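Beta-N-acetylhexosaminidase (Arthrobacter aurescens, PDB 3RCN) probably hydrolyses terminal non-reducing N-acetyl-D-hexosamine residues from N-acetyl-beta-D-hexosaminides, as a member of glycosyl hydrolase family 20. Local coordinates at residues 246-260 with 280-294. Sequence-based numbering, arbitrary orientation. Where two conformers were deposited one is given.
Sequences VPGHSQAAIAAYPEL and NETVLEVSETSLEFY. With SO4 (sulfate ion), chain C.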
loop_
_atom_site.group_PDB
_atom_site.type_symbol
_atom_site.label_atom_id
_atom_site.label_comp_id
_atom_site.label_asym_id
_atom_site.label_seq_id
_atom_site.Cartn_x
_atom_site.Cartn_y
_atom_site.Cartn_z
ATOM N N VAL A 246 -22.049 -17.579 8.147
ATOM C CA VAL A 246 -23.333 -18.225 7.870
ATOM C C VAL A 246 -24.050 -18.541 9.178
ATOM O O VAL A 246 -23.412 -18.659 10.221
ATOM C CB VAL A 246 -23.135 -19.541 7.114
ATOM C CG1 VAL A 246 -22.593 -19.268 5.689
ATOM C CG2 VAL A 246 -22.210 -20.455 7.902
ATOM N N PRO A 247 -25.377 -18.714 9.139
ATOM C CA PRO A 247 -26.429 -18.491 8.143
ATOM C C PRO A 247 -26.816 -17.030 7.938
ATOM O O PRO A 247 -27.507 -16.724 6.963
ATOM C CB PRO A 247 -27.596 -19.294 8.701
ATOM C CG PRO A 247 -27.435 -19.154 10.160
ATOM C CD PRO A 247 -25.960 -19.083 10.442
ATOM N N GLY A 248 -26.458 -16.167 8.888
ATOM C CA GLY A 248 -26.726 -14.740 8.780
ATOM C C GLY A 248 -25.614 -13.993 8.048
ATOM O O GLY A 248 -24.666 -14.619 7.564
ATOM N N HIS A 249 -25.736 -12.664 7.959
ATOM C CA HIS A 249 -24.789 -11.824 7.205
ATOM C C HIS A 249 -24.558 -12.350 5.797
ATOM O O HIS A 249 -23.453 -12.351 5.313
ATOM C CB HIS A 249 -23.451 -11.713 7.950
ATOM C CG HIS A 249 -23.569 -11.019 9.267
ATOM N ND1 HIS A 249 -23.925 -11.678 10.425
ATOM C CD2 HIS A 249 -23.445 -9.712 9.599
ATOM C CE1 HIS A 249 -23.987 -10.811 11.420
ATOM N NE2 HIS A 249 -23.703 -9.611 10.945
ATOM N N SER A 250 -25.581 -12.939 5.215
ATOM C CA SER A 250 -25.465 -13.555 3.906
ATOM C C SER A 250 -26.000 -12.842 2.669
ATOM O O SER A 250 -25.935 -13.405 1.576
ATOM C CB SER A 250 -25.939 -14.996 3.979
ATOM O OG SER A 250 -25.116 -15.688 4.901
ATOM N N GLN A 251 -26.552 -11.638 2.808
ATOM C CA GLN A 251 -27.197 -11.012 1.641
ATOM C C GLN A 251 -26.335 -10.854 0.362
ATOM O O GLN A 251 -26.875 -10.739 -0.734
ATOM C CB GLN A 251 -27.842 -9.682 1.995
ATOM C CG GLN A 251 -28.750 -9.171 0.902
ATOM C CD GLN A 251 -29.691 -8.105 1.397
ATOM O OE1 GLN A 251 -30.143 -8.148 2.546
ATOM N NE2 GLN A 251 -29.996 -7.135 0.536
ATOM N N ALA A 252 -25.013 -10.837 0.487
ATOM C CA ALA A 252 -24.181 -10.705 -0.703
ATOM C C ALA A 252 -24.249 -11.984 -1.512
ATOM O O ALA A 252 -24.451 -11.941 -2.723
ATOM C CB ALA A 252 -22.730 -10.345 -0.349
ATOM N N ALA A 253 -24.104 -13.122 -0.837
ATOM C CA ALA A 253 -24.254 -14.426 -1.480
ATOM C C ALA A 253 -25.676 -14.645 -2.047
ATOM O O ALA A 253 -25.848 -15.195 -3.139
ATOM C CB ALA A 253 -23.878 -15.536 -0.503
ATOM N N ILE A 254 -26.691 -14.203 -1.310
ATOM C CA ILE A 254 -28.076 -14.293 -1.770
ATOM C C ILE A 254 -28.328 -13.450 -3.033
ATOM O O ILE A 254 -29.030 -13.893 -3.938
ATOM C CB ILE A 254 -29.075 -13.927 -0.638
ATOM C CG1 ILE A 254 -28.978 -14.948 0.495
ATOM C CG2 ILE A 254 -30.509 -13.875 -1.163
ATOM C CD1 ILE A 254 -29.546 -14.457 1.798
ATOM N N ALA A 255 -27.760 -12.248 -3.089
ATOM C CA ALA A 255 -27.810 -11.429 -4.308
ATOM C C ALA A 255 -27.256 -12.171 -5.524
ATOM O O ALA A 255 -27.876 -12.202 -6.585
ATOM C CB ALA A 255 -27.056 -10.092 -4.115
ATOM N N ALA A 256 -26.070 -12.745 -5.358
ATOM C CA ALA A 256 -25.425 -13.537 -6.395
ATOM C C ALA A 256 -26.280 -14.724 -6.823
ATOM O O ALA A 256 -26.514 -14.918 -8.017
ATOM C CB ALA A 256 -24.059 -14.027 -5.903
ATOM N N TYR A 257 -26.736 -15.513 -5.841
ATOM C CA TYR A 257 -27.507 -16.737 -6.083
ATOM C C TYR A 257 -28.775 -16.772 -5.225
ATOM O O TYR A 257 -28.766 -17.319 -4.125
ATOM C CB TYR A 257 -26.643 -17.976 -5.801
ATOM C CG TYR A 257 -25.477 -18.117 -6.759
ATOM C CD1 TYR A 257 -25.624 -18.796 -7.960
ATOM C CD2 TYR A 257 -24.237 -17.551 -6.479
ATOM C CE1 TYR A 257 -24.577 -18.925 -8.850
ATOM C CE2 TYR A 257 -23.176 -17.675 -7.375
ATOM C CZ TYR A 257 -23.361 -18.362 -8.559
ATOM O OH TYR A 257 -22.332 -18.504 -9.463
ATOM N N PRO A 258 -29.876 -16.195 -5.739
ATOM C CA PRO A 258 -31.096 -15.941 -4.956
ATOM C C PRO A 258 -31.742 -17.181 -4.342
ATOM O O PRO A 258 -32.508 -17.050 -3.386
ATOM C CB PRO A 258 -32.047 -15.295 -5.974
ATOM C CG PRO A 258 -31.168 -14.758 -7.029
ATOM C CD PRO A 258 -30.003 -15.699 -7.119
ATOM N N GLU A 259 -31.426 -18.355 -4.882
ATOM C CA GLU A 259 -31.974 -19.610 -4.385
ATOM C C GLU A 259 -31.625 -19.792 -2.919
ATOM O O GLU A 259 -32.357 -20.435 -2.169
ATOM C CB GLU A 259 -31.415 -20.787 -5.185
ATOM C CG GLU A 259 -31.265 -20.510 -6.672
ATOM C CD GLU A 259 -29.929 -19.870 -7.023
ATOM O OE1 GLU A 259 -29.919 -18.702 -7.467
ATOM O OE2 GLU A 259 -28.892 -20.547 -6.869
ATOM N N LEU A 260 -30.499 -19.215 -2.518
ATOM C CA LEU A 260 -29.991 -19.354 -1.156
ATOM C C LEU A 260 -30.849 -18.634 -0.114
ATOM O O LEU A 260 -30.667 -18.830 1.086
ATOM C CB LEU A 260 -28.559 -18.827 -1.068
ATOM C CG LEU A 260 -27.502 -19.560 -1.894
ATOM C CD1 LEU A 260 -26.122 -18.887 -1.764
ATOM C CD2 LEU A 260 -27.459 -21.016 -1.482
ATOM N N ASN A 280 -29.196 -7.794 9.565
ATOM C CA ASN A 280 -30.081 -8.110 8.463
ATOM C C ASN A 280 -31.104 -9.196 8.826
ATOM O O ASN A 280 -30.740 -10.283 9.283
ATOM C CB ASN A 280 -29.250 -8.575 7.271
ATOM C CG ASN A 280 -29.930 -8.305 5.959
ATOM O OD1 ASN A 280 -31.119 -8.005 5.916
ATOM N ND2 ASN A 280 -29.178 -8.400 4.876
ATOM N N GLU A 281 -32.384 -8.909 8.616
ATOM C CA GLU A 281 -33.401 -9.931 8.794
ATOM C C GLU A 281 -33.374 -10.912 7.624
ATOM O O GLU A 281 -33.928 -12.015 7.694
ATOM C CB GLU A 281 -34.788 -9.303 8.943
ATOM C CG GLU A 281 -35.115 -8.832 10.356
ATOM C CD GLU A 281 -36.573 -8.411 10.525
ATOM O OE1 GLU A 281 -37.376 -8.602 9.582
ATOM O OE2 GLU A 281 -36.915 -7.889 11.609
ATOM N N THR A 282 -32.723 -10.519 6.541
ATOM C CA THR A 282 -32.630 -11.404 5.393
ATOM C C THR A 282 -31.444 -12.355 5.535
ATOM O O THR A 282 -30.299 -11.934 5.580
ATOM C CB THR A 282 -32.564 -10.593 4.103
ATOM O OG1 THR A 282 -33.823 -9.938 3.922
ATOM C CG2 THR A 282 -32.286 -11.486 2.901
ATOM N N VAL A 283 -31.732 -13.649 5.603
ATOM C CA VAL A 283 -30.701 -14.640 5.881
ATOM C C VAL A 283 -30.846 -15.864 4.989
ATOM O O VAL A 283 -31.775 -15.953 4.189
ATOM C CB VAL A 283 -30.726 -15.050 7.363
ATOM C CG1 VAL A 283 -30.482 -13.838 8.227
ATOM C CG2 VAL A 283 -32.061 -15.665 7.731
ATOM N N LEU A 284 -29.929 -16.811 5.119
ATOM C CA LEU A 284 -30.012 -18.022 4.316
ATOM C C LEU A 284 -31.294 -18.797 4.599
ATOM O O LEU A 284 -31.809 -18.816 5.721
ATOM C CB LEU A 284 -28.819 -18.934 4.577
ATOM C CG LEU A 284 -27.450 -18.406 4.144
ATOM C CD1 LEU A 284 -26.386 -19.423 4.494
ATOM C CD2 LEU A 284 -27.415 -18.090 2.656
ATOM N N GLU A 285 -31.800 -19.448 3.565
ATOM C CA GLU A 285 -32.819 -20.439 3.744
ATOM C C GLU A 285 -32.019 -21.714 3.935
ATOM O O GLU A 285 -31.334 -22.154 3.019
ATOM C CB GLU A 285 -33.682 -20.536 2.492
ATOM C CG GLU A 285 -34.691 -21.675 2.545
ATOM C CD GLU A 285 -35.607 -21.721 1.332
ATOM O OE1 GLU A 285 -36.806 -21.386 1.485
ATOM O OE2 GLU A 285 -35.131 -22.100 0.236
ATOM N N VAL A 286 -32.092 -22.296 5.131
ATOM C CA VAL A 286 -31.336 -23.506 5.428
ATOM C C VAL A 286 -32.015 -24.737 4.831
ATOM O O VAL A 286 -33.179 -25.017 5.103
ATOM C CB VAL A 286 -31.116 -23.697 6.937
ATOM C CG1 VAL A 286 -30.499 -22.448 7.531
ATOM C CG2 VAL A 286 -32.412 -24.008 7.621
ATOM N N SER A 287 -31.254 -25.492 4.053
ATOM C CA SER A 287 -31.811 -26.520 3.190
ATOM C C SER A 287 -30.663 -27.258 2.537
ATOM O O SER A 287 -29.498 -26.882 2.696
ATOM C CB SER A 287 -32.675 -25.896 2.100
ATOM O OG SER A 287 -31.875 -25.146 1.211
ATOM N N GLU A 288 -30.990 -28.328 1.826
ATOM C CA GLU A 288 -29.961 -29.186 1.271
ATOM C C GLU A 288 -29.178 -28.422 0.229
ATOM O O GLU A 288 -27.962 -28.592 0.113
ATOM C CB GLU A 288 -30.553 -30.469 0.671
ATOM C CG GLU A 288 -31.110 -31.445 1.696
ATOM C CD GLU A 288 -30.121 -31.798 2.806
ATOM O OE1 GLU A 288 -28.899 -31.898 2.537
ATOM O OE2 GLU A 288 -30.575 -31.978 3.959
ATOM N N THR A 289 -29.876 -27.579 -0.529
ATOM C CA THR A 289 -29.214 -26.818 -1.582
ATOM C C THR A 289 -28.227 -25.784 -1.032
ATOM O O THR A 289 -27.092 -25.745 -1.491
ATOM C CB THR A 289 -30.206 -26.230 -2.616
ATOM O OG1 THR A 289 -31.210 -25.455 -1.955
ATOM C CG2 THR A 289 -30.873 -27.362 -3.379
ATOM N N SER A 290 -28.642 -24.992 -0.038
ATOM C CA SER A 290 -27.722 -24.101 0.683
ATOM C C SER A 290 -26.525 -24.892 1.174
ATOM O O SER A 290 -25.375 -24.497 0.962
ATOM C CB SER A 290 -28.381 -23.483 1.914
ATOM O OG SER A 290 -29.644 -22.961 1.611
ATOM N N LEU A 291 -26.808 -26.005 1.853
ATOM C CA LEU A 291 -25.761 -26.862 2.387
ATOM C C LEU A 291 -24.769 -27.291 1.317
ATOM O O LEU A 291 -23.559 -27.219 1.533
ATOM C CB LEU A 291 -26.360 -28.097 3.066
ATOM C CG LEU A 291 -26.427 -27.981 4.584
ATOM C CD1 LEU A 291 -26.973 -29.247 5.193
ATOM C CD2 LEU A 291 -25.030 -27.657 5.126
ATOM N N GLU A 292 -25.277 -27.741 0.170
ATOM C CA GLU A 292 -24.400 -28.190 -0.900
ATOM C C GLU A 292 -23.553 -27.017 -1.426
ATOM O O GLU A 292 -22.356 -27.159 -1.707
ATOM C CB GLU A 292 -25.204 -28.831 -2.036
ATOM C CG GLU A 292 -24.338 -29.314 -3.202
ATOM C CD GLU A 292 -25.029 -29.177 -4.557
ATOM O OE1 GLU A 292 -26.278 -29.281 -4.600
ATOM O OE2 GLU A 292 -24.321 -28.962 -5.574
ATOM N N PHE A 293 -24.191 -25.858 -1.551
ATOM C CA PHE A 293 -23.523 -24.672 -2.041
ATOM C C PHE A 293 -22.310 -24.374 -1.171
ATOM O O PHE A 293 -21.199 -24.204 -1.670
ATOM C CB PHE A 293 -24.492 -23.493 -2.022
ATOM C CG PHE A 293 -23.952 -22.261 -2.672
ATOM C CD1 PHE A 293 -23.210 -21.343 -1.941
ATOM C CD2 PHE A 293 -24.185 -22.011 -4.016
ATOM C CE1 PHE A 293 -22.707 -20.201 -2.541
ATOM C CE2 PHE A 293 -23.686 -20.869 -4.617
ATOM C CZ PHE A 293 -22.945 -19.966 -3.876
ATOM N N TYR A 294 -22.526 -24.338 0.137
ATOM C CA TYR A 294 -21.478 -23.928 1.048
ATOM C C TYR A 294 -20.432 -25.003 1.324
ATOM O O TYR A 294 -19.352 -24.691 1.805
ATOM C CB TYR A 294 -22.078 -23.401 2.339
ATOM C CG TYR A 294 -22.524 -21.976 2.210
ATOM C CD1 TYR A 294 -23.825 -21.672 1.846
ATOM C CD2 TYR A 294 -21.636 -20.928 2.427
ATOM C CE1 TYR A 294 -24.240 -20.365 1.711
ATOM C CE2 TYR A 294 -22.039 -19.610 2.293
ATOM C CZ TYR A 294 -23.342 -19.338 1.933
ATOM O OH TYR A 294 -23.759 -18.040 1.803
HETATM S S SO4 C . -34.810 -29.351 1.825
HETATM O O1 SO4 C . -34.714 -29.069 0.390
HETATM O O2 SO4 C . -33.507 -29.161 2.455
HETATM O O3 SO4 C . -35.778 -28.452 2.453
HETATM O O4 SO4 C . -35.233 -30.736 2.010
HETATM O O HOH W 1 -27.890 -11.494 9.490
HETATM O O HOH W 2 -27.856 -11.755 6.213
HETATM O O HOH W 3 -22.965 -15.948 3.193
HETATM O O HOH W 4 -32.489 -22.519 0.111
#
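L260 lays CD1 over the centre of the F293 ring, 3.8 Å from its centroid, a CH-pi contact in which the two side chains meet at about a right angle. F293 points from helix 288-304 at 246-260, its ring carried there by a chi1 of -173° that sets CG opposite the backbone N, and its CE2 also lies over a face of Y257. That aromatic pair is oblique, its planes 57° apart, and Y189 completes the cluster by stacking on F293. The neighbouring ring, Y294, approaches V246 from the opposite direction and takes CG1 over its face, 3.5 Å from CE2. Its hydroxyl reaches A253 CB and, through a water, S250 OG.

L284 fills the centre of the apolar patch: CD2 packs on S250 CB at 3.7 Å and on I254 and L260, while CD1 lies against P247 and V246. Nearly straight backbone bonds flank it, L284 N to P247 O (3.0 Å) and E285 N to L260 O (2.8 Å), tying 284-285 to the loop before helix 251-256 and to the 3-10 turn after it. At the far end the side chains of Q251 and N280 cross at about a right angle, their amide planes 43° apart. N280 ND2 donates to Q251 OE1 at 2.5 Å, with the acceptor in the plane of the N280 amide.

The contact thus joins the loop and helix after barrel strand 239-243 to the lead-in and first turns of helix 288-304. G248 lies about 7 Å from the side chain of E316, the predicted proton donor, which H249 touches. Beside this loop, D179 OD2 accepts from both Q251 N and N280 ND2, so the N280 amide is gripped by two acceptors that fix its rotation.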